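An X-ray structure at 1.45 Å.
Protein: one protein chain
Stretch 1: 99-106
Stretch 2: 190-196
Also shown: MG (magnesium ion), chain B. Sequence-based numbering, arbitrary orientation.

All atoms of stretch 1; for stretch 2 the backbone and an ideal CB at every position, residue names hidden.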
# COMPACT_ATOMS: atom_id res chain seq x y z
N ASP A 99 15.56 3.98 2.84
CA ASP A 99 16.02 4.37 1.51
C ASP A 99 14.88 4.74 0.57
O ASP A 99 15.07 5.57 -0.33
CB ASP A 99 16.84 3.24 0.89
CG ASP A 99 18.08 2.94 1.67
OD1 ASP A 99 18.79 3.90 2.06
OD2 ASP A 99 18.37 1.75 1.90
N VAL A 100 13.72 4.11 0.74
CA VAL A 100 12.55 4.33 -0.10
C VAL A 100 11.37 4.54 0.83
O VAL A 100 11.19 3.77 1.79
CB VAL A 100 12.26 3.12 -1.01
CG1 VAL A 100 11.01 3.35 -1.85
CG2 VAL A 100 13.44 2.83 -1.92
N LEU A 101 10.57 5.57 0.56
CA LEU A 101 9.34 5.83 1.30
C LEU A 101 8.15 5.72 0.36
O LEU A 101 8.13 6.35 -0.71
CB LEU A 101 9.29 7.24 1.88
CG LEU A 101 10.50 7.69 2.66
CD1 LEU A 101 10.27 9.17 3.01
CD2 LEU A 101 10.74 6.85 3.87
N CYS A 102 7.17 4.93 0.75
CA CYS A 102 5.90 4.82 0.05
C CYS A 102 4.86 5.34 1.02
O CYS A 102 4.55 4.67 2.01
CB CYS A 102 5.61 3.38 -0.35
SG CYS A 102 6.65 2.87 -1.76
N LEU A 103 4.35 6.53 0.76
CA LEU A 103 3.42 7.19 1.66
C LEU A 103 2.03 7.24 1.04
O LEU A 103 1.87 7.40 -0.18
CB LEU A 103 3.90 8.61 1.98
CG LEU A 103 5.35 8.75 2.48
CD1 LEU A 103 5.72 10.21 2.68
CD2 LEU A 103 5.53 7.96 3.76
N GLN A 104 1.01 7.12 1.89
CA GLN A 104 -0.37 7.33 1.50
C GLN A 104 -1.00 8.41 2.36
O GLN A 104 -0.50 8.74 3.44
CB GLN A 104 -1.18 6.02 1.56
CG GLN A 104 -0.50 4.82 0.87
CD GLN A 104 0.48 4.11 1.76
OE1 GLN A 104 0.29 4.02 2.97
NE2 GLN A 104 1.54 3.59 1.16
N GLU A 105 -2.11 8.95 1.87
CA GLU A 105 -2.85 10.04 2.52
C GLU A 105 -1.98 11.28 2.70
O GLU A 105 -2.05 11.98 3.71
CB GLU A 105 -3.53 9.60 3.81
CG GLU A 105 -4.65 8.64 3.49
CD GLU A 105 -5.69 8.52 4.58
OE1 GLU A 105 -5.91 9.50 5.35
OE2 GLU A 105 -6.31 7.43 4.65
N VAL A 106 -1.16 11.55 1.68
CA VAL A 106 -0.32 12.74 1.61
C VAL A 106 -1.17 13.86 1.04
O VAL A 106 -1.53 13.84 -0.14
CB VAL A 106 0.92 12.47 0.75
CG1 VAL A 106 1.73 13.74 0.51
CG2 VAL A 106 1.74 11.34 1.37
N UNK A 190 11.57 -1.90 -9.44
CA UNK A 190 10.28 -1.28 -9.68
C UNK A 190 9.58 -1.14 -8.33
O UNK A 190 9.36 -2.14 -7.65
CB UNK A 190 9.44 -2.09 -10.67
N UNK A 191 9.24 0.09 -7.96
CA UNK A 191 8.56 0.36 -6.70
C UNK A 191 7.17 0.89 -7.01
O UNK A 191 7.02 1.88 -7.74
CB UNK A 191 9.35 1.35 -5.84
N UNK A 192 6.16 0.24 -6.45
CA UNK A 192 4.77 0.61 -6.66
C UNK A 192 4.12 0.95 -5.33
O UNK A 192 4.50 0.42 -4.29
CB UNK A 192 4.01 -0.52 -7.36
N UNK A 193 3.15 1.87 -5.39
CA UNK A 193 2.44 2.34 -4.21
C UNK A 193 1.00 2.64 -4.61
O UNK A 193 0.75 3.17 -5.70
CB UNK A 193 3.12 3.57 -3.61
N UNK A 194 0.06 2.30 -3.73
CA UNK A 194 -1.33 2.63 -3.99
C UNK A 194 -2.09 2.75 -2.69
O UNK A 194 -1.61 2.37 -1.62
CB UNK A 194 -1.98 1.58 -4.89
N UNK A 195 -3.31 3.26 -2.81
CA UNK A 195 -4.29 3.32 -1.73
C UNK A 195 -5.62 2.97 -2.40
O UNK A 195 -6.18 3.79 -3.13
CB UNK A 195 -4.32 4.69 -1.04
N UNK A 196 -6.08 1.74 -2.20
CA UNK A 196 -7.30 1.28 -2.85
C UNK A 196 -8.55 1.82 -2.16
O UNK A 196 -8.52 2.21 -0.98
CB UNK A 196 -7.34 -0.25 -2.87
MG MG B . -7.53 6.63 6.41

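The two strands run nearly parallel, their axes inclined by 15° and 7.2 Å apart at closest approach, and they meet through side chains: alternate positions of the second stretch, 191, 193 and 195, point toward the first. Position 190, with extended backbone angles, has nothing of stretch 1 within 5.5 Å of its ideal CB, so these coordinates hardly restrict it; it is Cys190, which makes no contact here.

At position 191 CA-to-CB points toward stretch 1, and the ideal CB lies 4.8 Å from Val100 CG1 and 5.1 Å from Cys102 SG. Such an apolar gap suits a medium-sized aliphatic residue, and the strand angles (-115/125) are favourable for a β-branched one; valine, isoleucine or leucine could all be considered. The residue is Val191, rotamer t, whose CG1 packs 4.0 Å from Val100 CG1 and 3.6 Å from Cys102 SG. Position 192 points away, and stretch 1 offers its side chain no partner; it is Ala192.

Position 193 faces the middle of stretch 1, its CA 6.0 Å from the CA of Cys102. Its ideal CB is 4.0 Å from Cys102 SG, 5.0 Å from Gln104 NE2 and 5.3 Å from Leu103 O. An amide donor and a carbonyl acceptor within reach of one short side chain favour a group that can both accept and donate: asparagine fits well, while serine or threonine would have less reach. Asn193 (chi1 t) uses both ends of its amide. OD1 accepts a hydrogen bond from Gln104 NE2 at 2.9 Å, nearly linear at 168°, and ND2 donates to Leu103 O at 3.0 Å.

Position 194 points away again and its side chain is little constrained by stretch 1; it is Thr194, whose backbone O lies 3.7 Å from Gln104 CG.

At position 195 CA-to-CB returns toward stretch 1, with the ideal CB 4.3 Å from Gln104 CG. Beyond lies the carboxylate of Glu105, whose OE2 binds the magnesium ion at 2.3 Å. A long polar or aromatic side chain could span this space, with histidine, glutamine, lysine or arginine all plausible. His195 extends in rotamer t and brings CE1 to 3.2 Å from Glu105 OE2, which lies at the ring edge. A water bridges the two stretches, its O accepting from Glu105 N at 2.9 Å and hydrogen-bonding His195 ND1 at 2.9 Å.

Position 196 leaves the strand, out of reach of stretch 1; it is Leu196.

Stretch 2 190-196: CVANTHL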
# COMPACT_ATOMS: atom_id res chain seq x y z
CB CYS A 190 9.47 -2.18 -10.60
SG CYS A 190 7.82 -1.56 -10.93
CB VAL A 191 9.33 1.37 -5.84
CG1 VAL A 191 8.59 1.65 -4.54
CG2 VAL A 191 10.74 0.88 -5.56
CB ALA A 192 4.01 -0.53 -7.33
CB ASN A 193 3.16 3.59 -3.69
CG ASN A 193 2.57 4.15 -2.41
OD1 ASN A 193 1.85 3.48 -1.68
ND2 ASN A 193 2.92 5.40 -2.11
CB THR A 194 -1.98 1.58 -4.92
OG1 THR A 194 -3.24 2.07 -5.40
CG2 THR A 194 -2.26 0.26 -4.19
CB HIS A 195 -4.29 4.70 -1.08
CG HIS A 195 -5.11 4.78 0.17
ND1 HIS A 195 -5.22 5.93 0.91
CD2 HIS A 195 -5.87 3.85 0.80
CE1 HIS A 195 -6.02 5.72 1.94
NE2 HIS A 195 -6.41 4.45 1.91
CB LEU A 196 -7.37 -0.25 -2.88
CG LEU A 196 -6.25 -0.99 -3.60
CD1 LEU A 196 -6.58 -2.48 -3.68
CD2 LEU A 196 -5.99 -0.41 -4.99
O HOH W 1 -4.09 8.32 -0.16
O HOH W 2 -8.33 8.68 6.40
O HOH W 3 -8.41 6.05 8.42
O HOH W 4 -9.84 5.81 5.66
O HOH W 5 -5.42 7.11 7.47
O HOH W 6 -7.28 4.39 6.61
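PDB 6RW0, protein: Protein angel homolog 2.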